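Local coordinates for desmoplakin (Homo sapiens, PDB 3R6N), which links intermediate filaments to the desmosomal plaque in cell adhesion, part of its plakin domain forming a rigid rod of spectrin repeats with an SH3 domain, at residues Leu261-Arg274 with Leu333-Ser346. Numbering follows the deposited sequence.
Sequences LVNKSKKIVQLKPR and LIIPPPNPLAVDLS
Ile335 lies over the Gln270-Arg274 turn, its CD1 against the ring of Pro273 and the CG of Arg274, its CG2 on the CB of Gln270. With CG1 beside the backbone N (chi1 -43°) and the chain then extended, the longer branch runs out to Pro273, leaving the shorter one at Gln270. The backbones join here too: Gln270 N donates to Ile335 O at 2.9 Å. Next to it, Val269 packs its CG2 on CG1 of Ile334 at 3.7 Å.

Arg274 grips the start of strand 333-334. Its chain, bent at chi3 (71°), turns the guanidinium edge to a single carbonyl oxygen, Leu333 O, which takes NH1 at 2.8 Å and NH2 at 3.2 Å and lies close to the guanidinium plane. NH2 also donates to Ser330 O, so one side chain ties together two backbone carbonyls.

Farther along, the Gln270 side chain reaches across Asn339, placing NE2 in a weak bond to Pro338 O. Asn339 is the N-cap of helix 340-384: its OD1 receives Leu341 N at 2.8 Å, while ND2 makes a weak bond back to Val269 O. Pro337 sets its CB against the carbonyl oxygens of Lys266 and Ile268. Beyond the cap, Ala342 meets Ile268, CB to CB at 4.0 Å, and Ser265 faces Ser346; each serine hydroxyl donates to the carbonyl three residues earlier in its own helix, Val262 O and Val343 O respectively.

The chain thus leaves one helix for the SH3 domain and returns beside its exit, segments 261-265 and 340-346 running antiparallel, their axes at 165°. Helix 167-225 packs on Leu261, Ile268 and Leu271, whereas strand 285-288 pairs with strand 333-334 and touches Ile335, joining the SH3 sheet to the spectrin-repeat rod.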
ATOM      1  N   LEU A 261       5.561  13.153  12.086  1.00 84.34           N
ATOM      2  CA  LEU A 261       5.813  13.366  10.666  1.00 82.90           C
ATOM      3  C   LEU A 261       7.225  12.943  10.284  1.00 79.53           C
ATOM      4  O   LEU A 261       7.438  12.343   9.232  1.00 78.23           O
ATOM      5  CB  LEU A 261       5.580  14.829  10.285  1.00 84.42           C
ATOM      6  CG  LEU A 261       4.249  15.155   9.603  1.00 87.19           C
ATOM      7  CD1 LEU A 261       3.083  14.603  10.401  1.00 90.13           C
ATOM      8  CD2 LEU A 261       4.106  16.654   9.403  1.00 88.97           C
ATOM      9  N   VAL A 262       8.192  13.256  11.139  1.00 87.02           N
ATOM     10  CA  VAL A 262       9.566  12.837  10.895  1.00 84.54           C
ATOM     11  C   VAL A 262       9.617  11.329  10.674  1.00 83.08           C
ATOM     12  O   VAL A 262      10.274  10.845   9.751  1.00 81.66           O
ATOM     13  CB  VAL A 262      10.495  13.212  12.067  1.00 84.00           C
ATOM     14  CG1 VAL A 262      11.901  12.677  11.826  1.00 82.06           C
ATOM     15  CG2 VAL A 262      10.520  14.717  12.260  1.00 85.42           C
ATOM     16  N   ASN A 263       8.901  10.592  11.516  1.00 82.19           N
ATOM     17  CA  ASN A 263       8.888   9.138  11.435  1.00 81.13           C
ATOM     18  C   ASN A 263       8.174   8.608  10.190  1.00 81.27           C
ATOM     19  O   ASN A 263       8.731   7.801   9.446  1.00 79.42           O
ATOM     20  CB  ASN A 263       8.290   8.532  12.708  1.00 82.70           C
ATOM     21  CG  ASN A 263       9.115   8.847  13.945  1.00 82.13           C
ATOM     22  OD1 ASN A 263       8.586   8.975  15.048  1.00 83.98           O
ATOM     23  ND2 ASN A 263      10.424   8.978  13.760  1.00 79.97           N
ATOM     24  N   LYS A 264       6.951   9.075   9.962  1.00 87.35           N
ATOM     25  CA  LYS A 264       6.186   8.658   8.791  1.00 87.82           C
ATOM     26  C   LYS A 264       6.969   8.854   7.496  1.00 85.84           C
ATOM     27  O   LYS A 264       7.001   7.969   6.644  1.00 84.74           O
ATOM     28  CB  LYS A 264       4.850   9.400   8.712  1.00 91.19           C
ATOM     29  CG  LYS A 264       3.790   8.878   9.665  1.00 94.23           C
ATOM     30  CD  LYS A 264       2.510   9.695   9.559  1.00 97.32           C
ATOM     31  CE  LYS A 264       1.518   9.313  10.649  1.00 98.89           C
ATOM     32  NZ  LYS A 264       0.379  10.272  10.735  1.00102.34           N
ATOM     33  N   SER A 265       7.602  10.014   7.350  1.00 79.02           N
ATOM     34  CA  SER A 265       8.348  10.323   6.133  1.00 78.12           C
ATOM     35  C   SER A 265       9.309   9.195   5.762  1.00 76.03           C
ATOM     36  O   SER A 265       9.485   8.878   4.583  1.00 75.46           O
ATOM     37  CB  SER A 265       9.110  11.645   6.280  1.00 77.59           C
ATOM     38  OG  SER A 265      10.109  11.558   7.280  1.00 77.21           O
ATOM     39  N   LYS A 266       9.923   8.592   6.776  1.00 94.54           N
ATOM     40  CA  LYS A 266      10.881   7.512   6.567  1.00 92.82           C
ATOM     41  C   LYS A 266      10.214   6.269   5.981  1.00 92.18           C
ATOM     42  O   LYS A 266      10.892   5.345   5.529  1.00 90.89           O
ATOM     43  CB  LYS A 266      11.589   7.164   7.879  1.00 92.01           C
ATOM     44  CG  LYS A 266      12.561   8.228   8.368  1.00 92.39           C
ATOM     45  CD  LYS A 266      13.196   7.829   9.697  1.00 91.66           C
ATOM     46  CE  LYS A 266      14.350   8.757  10.071  1.00 92.09           C
ATOM     47  NZ  LYS A 266      13.964  10.198  10.026  1.00 93.65           N
ATOM     48  N   LYS A 267       8.885   6.254   5.981  1.00 88.92           N
ATOM     49  CA  LYS A 267       8.133   5.092   5.518  1.00 88.78           C
ATOM     50  C   LYS A 267       7.297   5.373   4.272  1.00 89.76           C
ATOM     51  O   LYS A 267       6.731   4.458   3.679  1.00 89.64           O
ATOM     52  CB  LYS A 267       7.233   4.563   6.635  1.00 90.15           C
ATOM     53  CG  LYS A 267       7.993   4.032   7.838  1.00 89.23           C
ATOM     54  CD  LYS A 267       7.054   3.353   8.812  1.00 91.24           C
ATOM     55  CE  LYS A 267       5.873   4.253   9.151  1.00 94.48           C
ATOM     56  NZ  LYS A 267       4.934   3.614  10.119  1.00 97.52           N
ATOM     57  N   ILE A 268       7.222   6.636   3.875  1.00 68.10           N
ATOM     58  CA  ILE A 268       6.421   7.011   2.716  1.00 69.31           C
ATOM     59  C   ILE A 268       7.016   6.495   1.413  1.00 67.15           C
ATOM     60  O   ILE A 268       8.191   6.707   1.119  1.00 65.79           O
ATOM     61  CB  ILE A 268       6.218   8.529   2.624  1.00 70.24           C
ATOM     62  CG1 ILE A 268       5.430   9.026   3.836  1.00 72.85           C
ATOM     63  CG2 ILE A 268       5.482   8.883   1.341  1.00 70.35           C
ATOM     64  CD1 ILE A 268       4.090   8.351   4.011  1.00 74.73           C
ATOM     65  N   VAL A 269       6.179   5.823   0.635  1.00 65.73           N
ATOM     66  CA  VAL A 269       6.591   5.174  -0.599  1.00 63.77           C
ATOM     67  C   VAL A 269       6.774   6.199  -1.726  1.00 63.32           C
ATOM     68  O   VAL A 269       6.509   7.385  -1.534  1.00 64.29           O
ATOM     69  CB  VAL A 269       5.537   4.120  -1.002  1.00 64.36           C
ATOM     70  CG1 VAL A 269       4.476   4.743  -1.894  1.00 65.44           C
ATOM     71  CG2 VAL A 269       6.194   2.922  -1.665  1.00 62.32           C
ATOM     72  N   GLN A 270       7.233   5.747  -2.893  1.00 72.79           N
ATOM     73  CA  GLN A 270       7.398   6.629  -4.045  1.00 73.23           C
ATOM     74  C   GLN A 270       6.389   6.333  -5.147  1.00 73.00           C
ATOM     75  O   GLN A 270       6.230   5.188  -5.563  1.00 71.98           O
ATOM     76  CB  GLN A 270       8.809   6.521  -4.613  1.00 73.81           C
ATOM     77  CG  GLN A 270       9.871   7.130  -3.732  1.00 74.96           C
ATOM     78  CD  GLN A 270      11.140   7.452  -4.494  1.00 71.79           C
ATOM     79  OE1 GLN A 270      11.093   8.025  -5.584  1.00 73.63           O
ATOM     80  NE2 GLN A 270      12.284   7.088  -3.921  1.00 71.04           N
ATOM     81  N   LEU A 271       5.722   7.375  -5.632  1.00 62.54           N
ATOM     82  CA  LEU A 271       4.684   7.221  -6.647  1.00 64.93           C
ATOM     83  C   LEU A 271       5.032   7.842  -8.002  1.00 63.23           C
ATOM     84  O   LEU A 271       4.707   7.279  -9.044  1.00 62.82           O
ATOM     85  CB  LEU A 271       3.358   7.793  -6.140  1.00 66.83           C
ATOM     86  CG  LEU A 271       2.379   6.819  -5.480  1.00 68.00           C
ATOM     87  CD1 LEU A 271       3.104   5.830  -4.597  1.00 66.79           C
ATOM     88  CD2 LEU A 271       1.315   7.571  -4.692  1.00 71.60           C
ATOM     89  N   LYS A 272       5.680   9.001  -7.998  1.00 70.61           N
ATOM     90  CA  LYS A 272       5.951   9.698  -9.252  1.00 72.34           C
ATOM     91  C   LYS A 272       6.673   8.837 -10.291  1.00 72.73           C
ATOM     92  O   LYS A 272       6.330   8.873 -11.472  1.00 73.61           O
ATOM     93  CB  LYS A 272       6.713  10.999  -9.007  1.00 74.51           C
ATOM     94  CG  LYS A 272       5.899  12.045  -8.274  1.00 74.68           C
ATOM     95  CD  LYS A 272       6.656  13.351  -8.153  1.00 76.92           C
ATOM     96  CE  LYS A 272       5.856  14.370  -7.366  1.00 77.13           C
ATOM     97  NZ  LYS A 272       4.566  14.688  -8.042  1.00 77.59           N
ATOM     98  N   PRO A 273       7.675   8.058  -9.857  1.00 64.85           N
ATOM     99  CA  PRO A 273       8.421   7.231 -10.814  1.00 65.22           C
ATOM    100  C   PRO A 273       7.558   6.193 -11.532  1.00 63.88           C
ATOM    101  O   PRO A 273       8.007   5.599 -12.510  1.00 64.22           O
ATOM    102  CB  PRO A 273       9.466   6.544  -9.934  1.00 65.28           C
ATOM    103  CG  PRO A 273       9.650   7.473  -8.784  1.00 65.32           C
ATOM    104  CD  PRO A 273       8.286   8.034  -8.516  1.00 64.26           C
ATOM    105  N   ARG A 274       6.334   5.983 -11.067  1.00 60.82           N
ATOM    106  CA  ARG A 274       5.442   5.036 -11.724  1.00 59.20           C
ATOM    107  C   ARG A 274       5.010   5.549 -13.089  1.00 60.46           C
ATOM    108  O   ARG A 274       4.634   4.762 -13.961  1.00 59.75           O
ATOM    109  CB  ARG A 274       4.220   4.739 -10.860  1.00 62.76           C
ATOM    110  CG  ARG A 274       4.559   4.189  -9.499  1.00 62.03           C
ATOM    111  CD  ARG A 274       3.353   3.563  -8.837  1.00 62.13           C
ATOM    112  NE  ARG A 274       2.969   2.315  -9.487  1.00 60.98           N
ATOM    113  CZ  ARG A 274       3.519   1.135  -9.220  1.00 59.59           C
ATOM    114  NH1 ARG A 274       4.482   1.037  -8.315  1.00 59.35           N
ATOM    115  NH2 ARG A 274       3.106   0.054  -9.862  1.00 58.60           N
ATOM    116  N   LEU A 333       4.962  -4.552  -8.543  1.00 54.97           N
ATOM    117  CA  LEU A 333       6.177  -3.832  -8.178  1.00 55.12           C
ATOM    118  C   LEU A 333       5.865  -2.507  -7.488  1.00 52.59           C
ATOM    119  O   LEU A 333       5.099  -1.691  -8.003  1.00 51.31           O
ATOM    120  CB  LEU A 333       7.037  -3.566  -9.412  1.00 57.81           C
ATOM    121  CG  LEU A 333       7.684  -4.749 -10.123  1.00 60.44           C
ATOM    122  CD1 LEU A 333       8.169  -4.319 -11.497  1.00 62.94           C
ATOM    123  CD2 LEU A 333       8.822  -5.323  -9.293  1.00 61.52           C
ATOM    124  N   ILE A 334       6.467  -2.293  -6.325  1.00 52.79           N
ATOM    125  CA  ILE A 334       6.312  -1.033  -5.611  1.00 51.16           C
ATOM    126  C   ILE A 334       7.652  -0.304  -5.579  1.00 53.30           C
ATOM    127  O   ILE A 334       8.686  -0.888  -5.905  1.00 55.90           O
ATOM    128  CB  ILE A 334       5.791  -1.264  -4.176  1.00 50.09           C
ATOM    129  CG1 ILE A 334       5.154   0.010  -3.619  1.00 48.64           C
ATOM    130  CG2 ILE A 334       6.905  -1.770  -3.267  1.00 51.56           C
ATOM    131  CD1 ILE A 334       4.181  -0.252  -2.498  1.00 48.70           C
ATOM    132  N   ILE A 335       7.634   0.972  -5.201  1.00 60.92           N
ATOM    133  CA  ILE A 335       8.865   1.753  -5.109  1.00 64.20           C
ATOM    134  C   ILE A 335       9.086   2.208  -3.670  1.00 63.86           C
ATOM    135  O   ILE A 335       8.648   3.287  -3.276  1.00 62.87           O
ATOM    136  CB  ILE A 335       8.836   2.981  -6.047  1.00 65.50           C
ATOM    137  CG1 ILE A 335       8.260   2.600  -7.415  1.00 65.19           C
ATOM    138  CG2 ILE A 335      10.227   3.579  -6.186  1.00 70.28           C
ATOM    139  CD1 ILE A 335       8.271   3.725  -8.428  1.00 67.27           C
ATOM    140  N   PRO A 336       9.783   1.387  -2.882  1.00 61.46           N
ATOM    141  CA  PRO A 336       9.914   1.610  -1.440  1.00 61.39           C
ATOM    142  C   PRO A 336      10.697   2.882  -1.111  1.00 64.31           C
ATOM    143  O   PRO A 336      11.422   3.399  -1.969  1.00 66.91           O
ATOM    144  CB  PRO A 336      10.694   0.379  -0.981  1.00 63.54           C
ATOM    145  CG  PRO A 336      11.509   0.015  -2.162  1.00 65.69           C
ATOM    146  CD  PRO A 336      10.626   0.271  -3.341  1.00 62.97           C
ATOM    147  N   PRO A 337      10.543   3.390   0.125  1.00 61.58           N
ATOM    148  CA  PRO A 337      11.301   4.541   0.621  1.00 65.13           C
ATOM    149  C   PRO A 337      12.795   4.252   0.581  1.00 70.32           C
ATOM    150  O   PRO A 337      13.172   3.108   0.334  1.00 70.53           O
ATOM    151  CB  PRO A 337      10.809   4.688   2.069  1.00 63.77           C
ATOM    152  CG  PRO A 337      10.167   3.398   2.400  1.00 60.92           C
ATOM    153  CD  PRO A 337       9.581   2.903   1.125  1.00 58.64           C
ATOM    154  N   PRO A 338      13.634   5.269   0.829  1.00 77.21           N
ATOM    155  CA  PRO A 338      13.227   6.621   1.226  1.00 77.88           C
ATOM    156  C   PRO A 338      12.757   7.489   0.060  1.00 77.72           C
ATOM    157  O   PRO A 338      13.386   7.507  -0.999  1.00 80.34           O
ATOM    158  CB  PRO A 338      14.509   7.194   1.824  1.00 84.06           C
ATOM    159  CG  PRO A 338      15.583   6.545   1.037  1.00 87.44           C
ATOM    160  CD  PRO A 338      15.101   5.146   0.749  1.00 83.06           C
ATOM    161  N   ASN A 339      11.649   8.196   0.265  1.00 70.82           N
ATOM    162  CA  ASN A 339      11.165   9.168  -0.704  1.00 70.87           C
ATOM    163  C   ASN A 339      11.726  10.546  -0.387  1.00 76.31           C
ATOM    164  O   ASN A 339      11.319  11.175   0.587  1.00 75.64           O
ATOM    165  CB  ASN A 339       9.636   9.198  -0.718  1.00 64.80           C
ATOM    166  CG  ASN A 339       9.080  10.346  -1.542  1.00 65.01           C
ATOM    167  OD1 ASN A 339       9.828  11.100  -2.170  1.00 69.74           O
ATOM    168  ND2 ASN A 339       7.759  10.482  -1.550  1.00 60.84           N
ATOM    169  N   PRO A 340      12.663  11.023  -1.218  1.00 74.72           N
ATOM    170  CA  PRO A 340      13.376  12.283  -0.977  1.00 78.77           C
ATOM    171  C   PRO A 340      12.433  13.482  -0.891  1.00 77.16           C
ATOM    172  O   PRO A 340      12.749  14.462  -0.222  1.00 78.82           O
ATOM    173  CB  PRO A 340      14.291  12.401  -2.200  1.00 80.08           C
ATOM    174  CG  PRO A 340      13.626  11.582  -3.250  1.00 76.93           C
ATOM    175  CD  PRO A 340      13.025  10.427  -2.512  1.00 75.13           C
ATOM    176  N   LEU A 341      11.287  13.399  -1.557  1.00 82.63           N
ATOM    177  CA  LEU A 341      10.290  14.460  -1.498  1.00 80.75           C
ATOM    178  C   LEU A 341       9.614  14.523  -0.132  1.00 77.52           C
ATOM    179  O   LEU A 341       9.176  15.587   0.300  1.00 78.80           O
ATOM    180  CB  LEU A 341       9.239  14.268  -2.591  1.00 75.95           C
ATOM    181  CG  LEU A 341       9.714  14.559  -4.013  1.00 80.06           C
ATOM    182  CD1 LEU A 341       8.692  14.092  -5.037  1.00 75.04           C
ATOM    183  CD2 LEU A 341      10.003  16.044  -4.169  1.00 85.69           C
ATOM    184  N   ALA A 342       9.528  13.379   0.540  1.00 67.46           N
ATOM    185  CA  ALA A 342       8.917  13.306   1.863  1.00 65.40           C
ATOM    186  C   ALA A 342       9.924  13.639   2.961  1.00 70.40           C
ATOM    187  O   ALA A 342       9.619  14.387   3.884  1.00 71.92           O
ATOM    188  CB  ALA A 342       8.307  11.935   2.096  1.00 60.49           C
ATOM    189  N   VAL A 343      11.122  13.076   2.858  1.00 74.07           N
ATOM    190  CA  VAL A 343      12.167  13.320   3.844  1.00 78.81           C
ATOM    191  C   VAL A 343      12.562  14.793   3.900  1.00 80.62           C
ATOM    192  O   VAL A 343      12.740  15.354   4.982  1.00 81.99           O
ATOM    193  CB  VAL A 343      13.415  12.455   3.573  1.00 81.43           C
ATOM    194  CG1 VAL A 343      14.674  13.168   4.043  1.00 85.68           C
ATOM    195  CG2 VAL A 343      13.274  11.101   4.246  1.00 79.17           C
ATOM    196  N   ASP A 344      12.695  15.420   2.738  1.00 93.66           N
ATOM    197  CA  ASP A 344      13.060  16.831   2.681  1.00 96.06           C
ATOM    198  C   ASP A 344      11.984  17.716   3.303  1.00 94.34           C
ATOM    199  O   ASP A 344      12.291  18.704   3.966  1.00 96.25           O
ATOM    200  CB  ASP A 344      13.346  17.255   1.242  1.00 97.03           C
ATOM    201  CG  ASP A 344      14.687  16.752   0.741  1.00 98.72           C
ATOM    202  OD1 ASP A 344      15.333  15.962   1.463  1.00 99.50           O
ATOM    203  OD2 ASP A 344      15.094  17.143  -0.374  1.00 99.86           O
ATOM    204  N   LEU A 345      10.723  17.358   3.094  1.00 74.89           N
ATOM    205  CA  LEU A 345       9.615  18.103   3.676  1.00 74.15           C
ATOM    206  C   LEU A 345       9.596  17.980   5.200  1.00 74.66           C
ATOM    207  O   LEU A 345       9.341  18.958   5.904  1.00 75.86           O
ATOM    208  CB  LEU A 345       8.280  17.636   3.089  1.00 71.97           C
ATOM    209  CG  LEU A 345       7.032  18.391   3.551  1.00 71.43           C
ATOM    210  CD1 LEU A 345       7.213  19.888   3.387  1.00 74.39           C
ATOM    211  CD2 LEU A 345       5.810  17.916   2.789  1.00 66.03           C
ATOM    212  N   SER A 346       9.865  16.782   5.708  1.00 70.27           N
ATOM    213  CA  SER A 346       9.893  16.571   7.150  1.00 71.62           C
ATOM    214  C   SER A 346      11.064  17.329   7.767  1.00 74.33           C
ATOM    215  O   SER A 346      11.000  17.765   8.913  1.00 75.95           O
ATOM    216  CB  SER A 346       9.986  15.081   7.490  1.00 71.47           C
ATOM    217  OG  SER A 346      11.311  14.591   7.348  1.00 72.96           O
TER